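Local structure of amorpha-4,11-diene synthase (Artemisia annua, 4GAX) at residues I227-E231 and I241-K245; R220-V224 and L552-L556; K212-L218 and H530-V534; K60-R64 and L95-E99; H77-K82 and W115-R119. The protein probably cyclises farnesyl diphosphate to a sesquiterpene, as a plant terpene synthase, and is crystallised here as an alpha-bisabolol synthase mutant. All blocks are in the same frame, centred on the assembly; numbering follows the deposited sequence.

Contact 1: I227-E231 and I241-K245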
# COMPACT_ATOMS: atom_id res chain seq x y z
N ILE A 227 -16.83 6.15 4.65
CA ILE A 227 -18.13 6.35 4.04
C ILE A 227 -19.28 6.35 5.08
O ILE A 227 -20.03 7.33 5.16
CB ILE A 227 -18.37 5.36 2.87
CG1 ILE A 227 -17.54 5.79 1.65
CG2 ILE A 227 -19.84 5.33 2.49
CD1 ILE A 227 -17.56 4.79 0.49
N PRO A 228 -19.39 5.29 5.91
CA PRO A 228 -20.48 5.32 6.90
C PRO A 228 -20.33 6.42 7.95
O PRO A 228 -21.35 6.98 8.38
CB PRO A 228 -20.38 3.94 7.58
CG PRO A 228 -18.94 3.52 7.38
CD PRO A 228 -18.61 4.04 6.00
N PHE A 229 -19.11 6.71 8.38
CA PHE A 229 -18.94 7.80 9.33
C PHE A 229 -19.41 9.11 8.69
O PHE A 229 -20.12 9.90 9.32
CB PHE A 229 -17.49 7.93 9.82
CG PHE A 229 -17.24 9.19 10.62
CD1 PHE A 229 -17.60 9.26 11.95
CD2 PHE A 229 -16.66 10.30 10.02
CE1 PHE A 229 -17.40 10.42 12.68
CE2 PHE A 229 -16.46 11.46 10.75
CZ PHE A 229 -16.83 11.52 12.08
N TYR A 230 -19.03 9.34 7.44
CA TYR A 230 -19.38 10.60 6.78
C TYR A 230 -20.91 10.70 6.63
O TYR A 230 -21.51 11.74 6.88
CB TYR A 230 -18.69 10.71 5.41
CG TYR A 230 -18.90 12.06 4.72
CD1 TYR A 230 -18.17 13.18 5.11
CD2 TYR A 230 -19.84 12.20 3.70
CE1 TYR A 230 -18.36 14.42 4.48
CE2 TYR A 230 -20.04 13.43 3.07
CZ TYR A 230 -19.29 14.53 3.46
OH TYR A 230 -19.51 15.74 2.84
N GLU A 231 -21.53 9.59 6.25
CA GLU A 231 -22.94 9.57 5.94
C GLU A 231 -23.76 9.94 7.17
O GLU A 231 -24.84 10.52 7.05
CB GLU A 231 -23.37 8.20 5.40
CG GLU A 231 -24.86 8.11 5.08
CD GLU A 231 -25.25 6.82 4.38
OE1 GLU A 231 -24.57 5.78 4.59
OE2 GLU A 231 -26.23 6.84 3.61
N ILE A 241 -21.88 11.96 -0.66
CA ILE A 241 -22.09 10.63 -0.09
C ILE A 241 -22.86 9.74 -1.06
O ILE A 241 -22.56 8.54 -1.17
CB ILE A 241 -22.77 10.65 1.31
CG1 ILE A 241 -22.67 9.26 1.96
CG2 ILE A 241 -24.22 11.08 1.22
CD1 ILE A 241 -21.23 8.76 2.10
N LYS A 242 -23.81 10.32 -1.79
CA LYS A 242 -24.56 9.53 -2.76
C LYS A 242 -23.63 8.99 -3.85
O LYS A 242 -23.66 7.81 -4.21
CB LYS A 242 -25.67 10.36 -3.40
CG LYS A 242 -26.60 9.55 -4.28
CD LYS A 242 -27.60 10.44 -4.99
CE LYS A 242 -28.73 9.62 -5.58
NZ LYS A 242 -29.57 10.44 -6.50
N LEU A 243 -22.78 9.88 -4.35
CA LEU A 243 -21.80 9.52 -5.37
C LEU A 243 -20.78 8.51 -4.85
O LEU A 243 -20.44 7.54 -5.54
CB LEU A 243 -21.06 10.78 -5.83
CG LEU A 243 -19.93 10.57 -6.84
CD1 LEU A 243 -20.45 9.87 -8.09
CD2 LEU A 243 -19.32 11.91 -7.19
N ALA A 244 -20.28 8.74 -3.64
CA ALA A 244 -19.26 7.85 -3.08
C ALA A 244 -19.75 6.41 -2.94
O ALA A 244 -18.99 5.46 -3.14
CB ALA A 244 -18.76 8.38 -1.72
N LYS A 245 -21.02 6.25 -2.58
CA LYS A 245 -21.54 4.90 -2.36
C LYS A 245 -21.83 4.20 -3.68
O LYS A 245 -21.57 3.00 -3.81
CB LYS A 245 -22.79 4.95 -1.49
CG LYS A 245 -22.55 5.41 -0.06
CD LYS A 245 -23.90 5.59 0.68
CE LYS A 245 -24.20 4.43 1.60
NZ LYS A 245 -25.58 4.53 2.20
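Two successive helices, 219-232 and 238-269, pack here as an antiparallel helical hairpin: the short axes of 227-231 and 241-245 run at 160° and come within 10.5 Å. The polar link is a salt bridge. Lys245 NZ donates to Glu231 OE2 at 2.8 Å and, more weakly, to Glu231 OE1 at 2.9 Å, so one ammonium group faces both carboxylate oxygens; it also donates to the backbone O of Ser562. Tyr230 OH finds its partner in the backbone N of Asn237, in the connection between the two helices. Inside the hairpin the packing is apolar. Ile241 CD1 lies 3.7 Å from Ile227 CG2 and 4.0 Å from Tyr230 CD2, at the ring edge, while Ile227 CG2 rests against Lys245 CG at 3.7 Å, beneath the charged end of that lysine. Around the hairpin, Ile227 also touches Phe248 further along helix 238-269, Met561 near the C-terminus covers Ile227 and Lys245, and the far face of helix 238-269 leans on helix 52-71 through Lys242 and Leu243.

Contact 2: R220-V224 and L552-L556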
# COMPACT_ATOMS: atom_id res chain seq x y z
N ARG A 220 -8.29 2.55 -0.17
CA ARG A 220 -9.56 1.81 -0.37
C ARG A 220 -10.12 1.31 0.96
O ARG A 220 -11.35 1.22 1.16
CB ARG A 220 -9.36 0.64 -1.33
CG ARG A 220 -10.66 -0.08 -1.75
CD ARG A 220 -11.59 0.85 -2.52
NE ARG A 220 -12.71 0.09 -3.10
CZ ARG A 220 -13.72 0.63 -3.78
NH1 ARG A 220 -13.78 1.95 -3.96
NH2 ARG A 220 -14.67 -0.15 -4.27
N ILE A 221 -9.23 0.97 1.89
CA ILE A 221 -9.69 0.54 3.21
C ILE A 221 -10.23 1.75 3.99
O ILE A 221 -11.20 1.64 4.74
CB ILE A 221 -8.55 -0.14 4.02
CG1 ILE A 221 -8.11 -1.42 3.30
CG2 ILE A 221 -8.98 -0.46 5.43
CD1 ILE A 221 -6.88 -2.10 3.96
N GLU A 222 -9.61 2.91 3.83
CA GLU A 222 -10.16 4.13 4.46
C GLU A 222 -11.57 4.43 3.95
O GLU A 222 -12.46 4.74 4.74
CB GLU A 222 -9.25 5.34 4.25
CG GLU A 222 -9.88 6.70 4.62
CD GLU A 222 -10.11 6.89 6.12
OE1 GLU A 222 -9.62 6.04 6.92
OE2 GLU A 222 -10.77 7.89 6.50
N ALA A 223 -11.77 4.30 2.65
CA ALA A 223 -13.07 4.59 2.06
C ALA A 223 -14.17 3.74 2.67
O ALA A 223 -15.23 4.26 3.05
CB ALA A 223 -13.03 4.42 0.53
N VAL A 224 -13.94 2.43 2.79
CA VAL A 224 -14.96 1.55 3.37
C VAL A 224 -15.31 1.97 4.79
O VAL A 224 -16.46 1.81 5.21
CB VAL A 224 -14.57 0.04 3.34
CG1 VAL A 224 -13.95 -0.34 2.02
CG2 VAL A 224 -13.63 -0.30 4.46
N LEU A 552 -10.79 -7.40 6.34
CA LEU A 552 -10.41 -6.37 5.39
C LEU A 552 -10.76 -6.84 3.98
O LEU A 552 -11.31 -6.07 3.18
CB LEU A 552 -8.90 -6.06 5.47
CG LEU A 552 -8.38 -5.39 6.74
CD1 LEU A 552 -6.88 -5.19 6.66
CD2 LEU A 552 -9.07 -4.05 7.01
N VAL A 553 -10.44 -8.10 3.68
CA VAL A 553 -10.74 -8.68 2.38
C VAL A 553 -12.25 -8.66 2.13
O VAL A 553 -12.71 -8.24 1.06
CB VAL A 553 -10.21 -10.12 2.27
CG1 VAL A 553 -10.59 -10.74 0.92
CG2 VAL A 553 -8.70 -10.14 2.45
N LYS A 554 -13.03 -9.08 3.12
CA LYS A 554 -14.48 -9.08 2.96
C LYS A 554 -15.05 -7.67 2.79
O LYS A 554 -15.97 -7.45 2.01
CB LYS A 554 -15.16 -9.78 4.14
CG LYS A 554 -14.81 -11.25 4.29
CD LYS A 554 -15.89 -11.97 5.09
CE LYS A 554 -15.33 -13.20 5.80
NZ LYS A 554 -16.40 -13.94 6.53
N SER A 555 -14.48 -6.71 3.52
CA SER A 555 -14.97 -5.34 3.46
C SER A 555 -14.71 -4.74 2.09
O SER A 555 -15.48 -3.90 1.60
CB SER A 555 -14.35 -4.49 4.57
OG SER A 555 -13.02 -4.10 4.24
N LEU A 556 -13.64 -5.18 1.44
CA LEU A 556 -13.31 -4.69 0.10
C LEU A 556 -14.01 -5.46 -1.04
O LEU A 556 -14.45 -4.86 -2.04
CB LEU A 556 -11.78 -4.68 -0.11
CG LEU A 556 -11.10 -3.34 0.16
CD1 LEU A 556 -11.33 -2.91 1.58
CD2 LEU A 556 -9.59 -3.35 -0.18
O HOH W 1 -13.37 -2.79 -3.55
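Leu556 pushes its CD1 methyl between Ile221 and Val224, 3.9 Å from Ile221 CG1 and 3.7 Å from Val224 CG1. This is a steep helix-helix crossing in the all-alpha terpene synthase fold, joining helix 219-232 to helix 547-557, the last helix of the chain; the short axes pass 10.1 Å apart at 73°. At such an angle the interface stays compact, and its 287 Å² comes mostly from Ile221, Val224, Leu552 and Leu556, with smaller shares from Arg220 and Ser555. Ile221 CG2 meets Leu552 CD2 at 3.9 Å, one helical turn before Leu556, and Leu556 CD2 packs on the aliphatic Arg220 CG at 3.8 Å. The polar end of Arg220 is tied down by two routes: its NH2 donates to Phe248 O on helix 238-269, and its NE donates at 3.0 Å to water 1, which in turn donates to Leu556 O at 2.8 Å. Phe287 of helix 282-292 covers Leu552 and Leu556. Ser555 turns its OG back to Leu552 O (2.8 Å), and the same OG sits 3.9 Å from Val224 CG2.

Contact 3: K212-L218 and H530-V534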
# COMPACT_ATOMS: atom_id res chain seq x y z
N LYS A 212 -4.76 3.38 13.92
CA LYS A 212 -3.90 3.52 12.74
C LYS A 212 -4.19 4.85 12.07
O LYS A 212 -5.35 5.14 11.71
CB LYS A 212 -4.13 2.38 11.74
CG LYS A 212 -3.26 2.51 10.47
CD LYS A 212 -3.52 1.37 9.47
CE LYS A 212 -3.01 0.03 9.97
NZ LYS A 212 -2.85 -0.94 8.83
N PRO A 213 -3.16 5.69 11.92
CA PRO A 213 -3.47 6.99 11.32
C PRO A 213 -3.81 6.86 9.83
O PRO A 213 -3.43 5.88 9.18
CB PRO A 213 -2.18 7.77 11.53
CG PRO A 213 -1.11 6.74 11.68
CD PRO A 213 -1.75 5.57 12.33
N LEU A 214 -4.52 7.87 9.33
CA LEU A 214 -5.02 7.92 7.97
C LEU A 214 -3.95 7.64 6.91
O LEU A 214 -4.17 6.88 5.95
CB LEU A 214 -5.64 9.30 7.75
CG LEU A 214 -6.20 9.63 6.38
CD1 LEU A 214 -7.30 8.63 6.04
CD2 LEU A 214 -6.76 11.06 6.39
N TRP A 215 -2.79 8.26 7.09
CA TRP A 215 -1.69 8.14 6.13
C TRP A 215 -1.22 6.69 5.97
O TRP A 215 -0.85 6.27 4.87
CB TRP A 215 -0.53 9.03 6.58
CG TRP A 215 0.74 8.97 5.73
CD1 TRP A 215 2.01 8.78 6.20
CD2 TRP A 215 0.86 9.11 4.30
NE1 TRP A 215 2.92 8.79 5.16
CE2 TRP A 215 2.24 8.99 3.98
CE3 TRP A 215 -0.05 9.31 3.26
CZ2 TRP A 215 2.72 9.07 2.67
CZ3 TRP A 215 0.43 9.39 1.95
CH2 TRP A 215 1.81 9.28 1.67
N LYS A 216 -1.26 5.93 7.06
CA LYS A 216 -0.81 4.54 7.03
C LYS A 216 -1.86 3.55 6.51
O LYS A 216 -1.52 2.45 6.09
CB LYS A 216 -0.28 4.11 8.42
CG LYS A 216 1.15 4.62 8.68
CD LYS A 216 1.60 4.44 10.12
CE LYS A 216 1.65 2.99 10.54
NZ LYS A 216 2.16 2.17 9.43
N ARG A 217 -3.14 3.94 6.56
CA ARG A 217 -4.22 3.08 6.07
C ARG A 217 -4.32 3.19 4.54
O ARG A 217 -4.28 4.30 3.98
CB ARG A 217 -5.56 3.46 6.71
CG ARG A 217 -6.75 2.57 6.30
CD ARG A 217 -7.93 2.75 7.29
NE ARG A 217 -7.92 4.12 7.76
CZ ARG A 217 -7.72 4.49 9.02
NH1 ARG A 217 -7.56 3.58 9.97
NH2 ARG A 217 -7.69 5.77 9.31
N LEU A 218 -4.45 2.05 3.87
CA LEU A 218 -4.59 2.04 2.41
C LEU A 218 -5.87 2.82 2.06
O LEU A 218 -6.89 2.64 2.74
CB LEU A 218 -4.73 0.60 1.94
CG LEU A 218 -3.46 -0.14 1.50
CD1 LEU A 218 -2.20 0.67 1.75
CD2 LEU A 218 -3.38 -1.50 2.16
N HIS A 530 2.94 0.83 2.82
CA HIS A 530 1.92 0.84 3.88
C HIS A 530 1.21 -0.50 4.00
O HIS A 530 0.81 -0.92 5.10
CB HIS A 530 0.92 1.98 3.66
CG HIS A 530 1.47 3.33 4.00
ND1 HIS A 530 1.19 4.46 3.26
CD2 HIS A 530 2.28 3.72 5.01
CE1 HIS A 530 1.82 5.49 3.79
NE2 HIS A 530 2.49 5.07 4.85
N PHE A 531 1.07 -1.19 2.87
CA PHE A 531 0.49 -2.54 2.90
C PHE A 531 1.24 -3.50 3.83
O PHE A 531 0.64 -4.44 4.40
CB PHE A 531 0.40 -3.14 1.49
CG PHE A 531 -0.17 -4.51 1.48
CD1 PHE A 531 -1.52 -4.71 1.72
CD2 PHE A 531 0.64 -5.62 1.25
CE1 PHE A 531 -2.06 -5.99 1.72
CE2 PHE A 531 0.10 -6.90 1.25
CZ PHE A 531 -1.25 -7.08 1.48
N LEU A 532 2.54 -3.28 4.00
CA LEU A 532 3.33 -4.20 4.83
C LEU A 532 2.78 -4.24 6.25
O LEU A 532 2.86 -5.27 6.93
CB LEU A 532 4.81 -3.79 4.87
CG LEU A 532 5.61 -3.71 3.56
CD1 LEU A 532 6.92 -2.93 3.77
CD2 LEU A 532 5.89 -5.10 3.03
N ASP A 533 2.20 -3.12 6.68
CA ASP A 533 1.61 -3.04 8.01
C ASP A 533 0.41 -3.97 8.13
O ASP A 533 0.12 -4.49 9.20
CB ASP A 533 1.21 -1.60 8.35
CG ASP A 533 1.26 -1.31 9.84
OD1 ASP A 533 2.19 -1.81 10.53
OD2 ASP A 533 0.38 -0.59 10.33
N VAL A 534 -0.30 -4.18 7.02
CA VAL A 534 -1.43 -5.11 6.96
C VAL A 534 -0.94 -6.53 6.77
O VAL A 534 -1.42 -7.48 7.41
CB VAL A 534 -2.37 -4.75 5.78
CG1 VAL A 534 -3.34 -5.90 5.50
CG2 VAL A 534 -3.12 -3.45 6.08
O HOH W 2 -1.58 -0.20 6.34
O HOH W 3 -2.49 -3.23 10.19
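His530 is gripped by backbone as well as by a ring: its edge points into the face of Trp215 (edge-to-face, centroids of the imidazole and the five-membered ring of Trp215 4.6 Å apart, planes at 81°), while Lys216 CA makes a CH-pi contact 3.9 Å from the imidazole centroid. Trp215 O also lies over the imidazole, 3.0 Å from His530 CE1. Beside this ring cluster, Asp533 gathers two lysines into a salt-bridge network, with Asp533 OD2 3.4 Å from Lys216 NZ, a weak hydrogen bond, and 3.6 Å from Lys212 NZ. Water 2 accepts from Lys212 NZ (2.9 Å) and donates to Lys216 O (2.7 Å) and His530 O (2.8 Å); water 3 links Lys212 NZ (2.7 Å) to Asp533 O (3.1 Å). Leu218, the N-cap residue of helix 219-232, closes the apolar side with its CD2 3.7 Å from Phe531 CD1. The connection between helices 200-211 and 219-232 is thus seated on helix 519-535, with Trp215 hydrogen-bonded to Asn508 of helix 489-513 and Phe531 packed against helix 282-292.

Contact 4: K60-R64 and L95-E99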
# COMPACT_ATOMS: atom_id res chain seq x y z
N LYS A 60 -21.34 13.86 -10.59
CA LYS A 60 -19.98 14.29 -10.93
C LYS A 60 -19.89 15.78 -11.26
O LYS A 60 -18.98 16.47 -10.80
CB LYS A 60 -19.44 13.49 -12.11
CG LYS A 60 -18.38 12.47 -11.72
CD LYS A 60 -18.86 11.04 -11.93
CE LYS A 60 -18.37 10.49 -13.26
NZ LYS A 60 -17.24 11.31 -13.80
N LYS A 61 -20.84 16.26 -12.05
CA LYS A 61 -20.86 17.67 -12.45
C LYS A 61 -21.15 18.59 -11.27
O LYS A 61 -20.64 19.72 -11.21
CB LYS A 61 -21.92 17.90 -13.53
CG LYS A 61 -21.82 16.97 -14.72
CD LYS A 61 -22.78 17.41 -15.82
CE LYS A 61 -22.96 16.33 -16.87
NZ LYS A 61 -24.35 15.78 -16.86
N GLU A 62 -21.99 18.15 -10.35
CA GLU A 62 -22.27 18.96 -9.16
C GLU A 62 -20.99 19.09 -8.33
O GLU A 62 -20.69 20.16 -7.81
CB GLU A 62 -23.36 18.31 -8.30
CG GLU A 62 -24.69 18.11 -8.98
CD GLU A 62 -25.74 17.54 -8.04
OE1 GLU A 62 -25.75 17.95 -6.85
OE2 GLU A 62 -26.54 16.68 -8.47
N VAL A 63 -20.25 17.99 -8.21
CA VAL A 63 -19.00 18.01 -7.46
C VAL A 63 -17.91 18.85 -8.14
O VAL A 63 -17.15 19.56 -7.47
CB VAL A 63 -18.47 16.58 -7.20
CG1 VAL A 63 -17.12 16.61 -6.46
CG2 VAL A 63 -19.50 15.78 -6.38
N ARG A 64 -17.84 18.79 -9.47
CA ARG A 64 -16.89 19.66 -10.17
C ARG A 64 -17.19 21.11 -9.86
O ARG A 64 -16.28 21.88 -9.57
CB ARG A 64 -16.93 19.43 -11.68
CG ARG A 64 -16.35 18.11 -12.06
CD ARG A 64 -16.14 18.02 -13.55
NE ARG A 64 -15.61 16.70 -13.88
CZ ARG A 64 -16.32 15.73 -14.45
NH1 ARG A 64 -17.58 15.94 -14.78
NH2 ARG A 64 -15.74 14.56 -14.70
N LEU A 95 -12.11 10.09 -9.60
CA LEU A 95 -13.09 10.74 -10.48
C LEU A 95 -12.71 12.19 -10.77
O LEU A 95 -13.17 12.76 -11.74
CB LEU A 95 -14.48 10.72 -9.85
CG LEU A 95 -15.15 9.35 -9.64
CD1 LEU A 95 -16.53 9.58 -9.08
CD2 LEU A 95 -15.23 8.60 -10.97
N PHE A 96 -11.86 12.77 -9.92
CA PHE A 96 -11.54 14.19 -10.02
C PHE A 96 -10.04 14.46 -9.95
O PHE A 96 -9.60 15.41 -9.28
CB PHE A 96 -12.25 14.94 -8.89
CG PHE A 96 -13.72 14.66 -8.83
CD1 PHE A 96 -14.58 15.25 -9.74
CD2 PHE A 96 -14.25 13.78 -7.89
CE1 PHE A 96 -15.96 15.00 -9.70
CE2 PHE A 96 -15.62 13.52 -7.84
CZ PHE A 96 -16.47 14.13 -8.75
N GLU A 97 -9.28 13.62 -10.63
CA GLU A 97 -7.82 13.66 -10.60
C GLU A 97 -7.31 15.01 -11.04
O GLU A 97 -6.52 15.66 -10.32
CB GLU A 97 -7.25 12.58 -11.52
CG GLU A 97 -6.04 11.87 -10.95
CD GLU A 97 -6.39 11.05 -9.72
OE1 GLU A 97 -6.95 9.94 -9.88
OE2 GLU A 97 -6.10 11.50 -8.59
N GLN A 98 -7.74 15.44 -12.22
CA GLN A 98 -7.27 16.71 -12.75
C GLN A 98 -7.70 17.86 -11.85
O GLN A 98 -6.92 18.78 -11.59
CB GLN A 98 -7.76 16.93 -14.19
CG GLN A 98 -7.01 18.05 -14.94
CD GLN A 98 -7.53 19.44 -14.58
OE1 GLN A 98 -8.68 19.59 -14.15
NE2 GLN A 98 -6.68 20.46 -14.76
N GLU A 99 -8.95 17.81 -11.39
CA GLU A 99 -9.50 18.91 -10.59
C GLU A 99 -8.74 19.05 -9.28
O GLU A 99 -8.41 20.16 -8.86
CB GLU A 99 -11.00 18.74 -10.34
CG GLU A 99 -11.87 18.89 -11.58
CD GLU A 99 -11.98 17.61 -12.40
OE1 GLU A 99 -11.29 16.61 -12.10
OE2 GLU A 99 -12.77 17.61 -13.38
O HOH W 4 -13.48 14.91 -13.43
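This is a mixed apolar and ionic contact inside the N-terminal domain, where the middle of helix 52-71 meets the start of helix 97-111. Its centre is Phe96, at the N-cap position of the second helix, whose ring edge abuts Lys60 and Arg64, one turn apart on the first, with Val63 over one face. Val63 CG1 sits 3.8 Å from the ring centroid in a CH-pi contact, while Lys60 O (3.5 Å) and Arg64 CG (3.9 Å) both approach Phe96 CE1. The aliphatic part of Lys60 extends the apolar patch, with Lys60 CD 4.0 Å from Leu95 CD1. Further along, Arg64 NE donates to Glu99 OE2 at 3.0 Å, a salt bridge made in the plane of the guanidinium. Water 4 reinforces it by accepting from Arg64 NH2 (2.6 Å) and donating to Glu99 OE2 (2.8 Å) and Leu95 O (2.8 Å), so the charge pair is also tied to the backbone just before the helix. Helix 238-269 meets Val63 through Leu240 and Phe96 through Leu243. Packing of helices 52-71 and 97-111, with helix 77-89 between them in the chain and its Ile87 touching both Val63 and Phe96, is consistent with the all-helical N-terminal domain of plant terpene synthases.

Contact 5: H77-K82 and W115-R119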
# COMPACT_ATOMS: atom_id res chain seq x y z
N HIS A 77 -10.86 28.97 0.37
CA HIS A 77 -9.81 27.97 0.16
C HIS A 77 -9.70 26.93 1.28
O HIS A 77 -9.40 25.77 1.00
CB HIS A 77 -8.46 28.62 -0.13
CG HIS A 77 -8.37 29.21 -1.50
ND1 HIS A 77 -7.30 29.97 -1.91
CD2 HIS A 77 -9.23 29.17 -2.55
CE1 HIS A 77 -7.49 30.34 -3.17
NE2 HIS A 77 -8.65 29.88 -3.57
N ALA A 78 -9.95 27.33 2.52
CA ALA A 78 -9.97 26.36 3.61
C ALA A 78 -11.08 25.34 3.37
O ALA A 78 -10.92 24.14 3.59
CB ALA A 78 -10.15 27.07 4.96
N ASN A 79 -12.23 25.83 2.91
CA ASN A 79 -13.34 24.93 2.60
C ASN A 79 -13.01 24.03 1.42
O ASN A 79 -13.50 22.90 1.33
CB ASN A 79 -14.63 25.71 2.33
CG ASN A 79 -15.21 26.35 3.59
OD1 ASN A 79 -14.62 26.30 4.66
ND2 ASN A 79 -16.38 26.96 3.45
N LEU A 80 -12.19 24.53 0.50
CA LEU A 80 -11.77 23.72 -0.64
C LEU A 80 -10.91 22.54 -0.17
O LEU A 80 -11.08 21.39 -0.64
CB LEU A 80 -11.01 24.58 -1.66
CG LEU A 80 -10.29 23.87 -2.83
CD1 LEU A 80 -11.22 23.08 -3.72
CD2 LEU A 80 -9.56 24.89 -3.67
N LEU A 81 -10.00 22.82 0.76
CA LEU A 81 -9.15 21.75 1.29
C LEU A 81 -10.01 20.70 1.96
O LEU A 81 -9.74 19.52 1.83
CB LEU A 81 -8.12 22.30 2.28
CG LEU A 81 -7.02 23.17 1.67
CD1 LEU A 81 -6.09 23.64 2.78
CD2 LEU A 81 -6.24 22.36 0.63
N LYS A 82 -11.02 21.15 2.70
CA LYS A 82 -11.92 20.21 3.38
C LYS A 82 -12.67 19.34 2.38
O LYS A 82 -12.87 18.14 2.61
CB LYS A 82 -12.89 20.96 4.29
CG LYS A 82 -13.71 20.06 5.20
CD LYS A 82 -12.80 19.07 5.94
CE LYS A 82 -13.49 18.44 7.15
NZ LYS A 82 -14.55 17.45 6.79
N TRP A 115 0.85 29.18 4.45
CA TRP A 115 -0.55 29.04 4.86
C TRP A 115 -0.72 29.45 6.32
O TRP A 115 0.06 29.04 7.18
CB TRP A 115 -0.99 27.58 4.75
CG TRP A 115 -2.44 27.35 5.06
CD1 TRP A 115 -2.99 27.08 6.29
CD2 TRP A 115 -3.53 27.35 4.13
NE1 TRP A 115 -4.35 26.93 6.18
CE2 TRP A 115 -4.71 27.08 4.86
CE3 TRP A 115 -3.63 27.57 2.74
CZ2 TRP A 115 -5.97 27.01 4.25
CZ3 TRP A 115 -4.87 27.50 2.14
CH2 TRP A 115 -6.02 27.22 2.90
N SER A 116 -1.75 30.23 6.59
CA SER A 116 -2.07 30.60 7.96
C SER A 116 -3.57 30.81 8.10
O SER A 116 -4.02 31.92 8.36
CB SER A 116 -1.34 31.88 8.37
OG SER A 116 -1.81 32.99 7.62
N GLY A 117 -4.35 29.76 7.90
CA GLY A 117 -5.78 29.89 8.02
C GLY A 117 -6.37 28.88 8.98
O GLY A 117 -5.64 28.23 9.74
N ALA A 118 -7.69 28.75 8.94
CA ALA A 118 -8.34 27.55 9.43
C ALA A 118 -7.71 26.40 8.65
O ALA A 118 -7.13 26.62 7.56
CB ALA A 118 -9.83 27.59 9.19
N ARG A 119 -7.82 25.20 9.20
CA ARG A 119 -7.40 23.97 8.52
C ARG A 119 -5.91 23.98 8.22
O ARG A 119 -5.48 23.45 7.19
CB ARG A 119 -8.21 23.76 7.23
CG ARG A 119 -9.67 24.20 7.34
CD ARG A 119 -10.64 23.13 6.92
NE ARG A 119 -10.86 22.17 7.99
CZ ARG A 119 -12.06 21.84 8.47
NH1 ARG A 119 -13.16 22.40 7.98
NH2 ARG A 119 -12.14 20.95 9.44
O HOH W 5 -12.98 25.15 6.56
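Trp115 is the large knob of this contact, seated on the first turn of helix 77-89 by the loop between helices 97-111 and 120-129, in the all-helical N-terminal domain of the terpene synthase. The outer corner of the indole fits a hollow bounded by His77, Ala78 and Leu81. Trp115 CH2 comes edge-on to His77 C (4.0 Å) and Ala78 N (3.9 Å), while Leu81 CD1 lies over the six-membered ring, 3.9 Å from its centroid, as a CH-pi contact. Trp123 of helix 120-129 stacks on the same indole. The small Ala78 leaves a dip that the loop fills: Ala78 CB touches Ala118 CB at 4.3 Å and Arg119 CG at 3.8 Å. Trp115 NE1 donates to Ala118 O at 3.1 Å, closing the loop on itself and keeping the indole beside this second patch. Arg119, at the N-cap position of helix 120-129, runs its side chain obliquely over helix 77-89, past Ala78 toward Lys82, whose CE rests over the guanidinium face, 3.7 Å from Arg119 NH2. The two like charges are offset by acids: Glu158 and Glu162 pair with Arg119, and Glu86 with Lys82. Beyond them, water 5 donates to Asn79 OD1 (2.8 Å) and accepts from Arg119 NH1 (3.1 Å).

In the fold
Contacts 4 and 5, with centres about 19 Å apart, interleave along the chain within the N-terminal domain and hold helices 52-71, 77-89 and 97-111 and the loop before helix 120-129. Contact 1 comes later in sequence yet touches contact 4 through Leu243, which packs on Val63, Leu95 and Phe96. Helix 219-232 serves both contact 1 and contact 2, about 14 Å apart, and the loop leading into it makes contact 3. Contacts 2 and 3, about 12 Å apart, cross along the chain and are joined by the Glu222-Arg217 salt bridge and by Leu552 on Val534. Residues 212-245 thus probably help set how the N-terminal and C-terminal helical parts pack together.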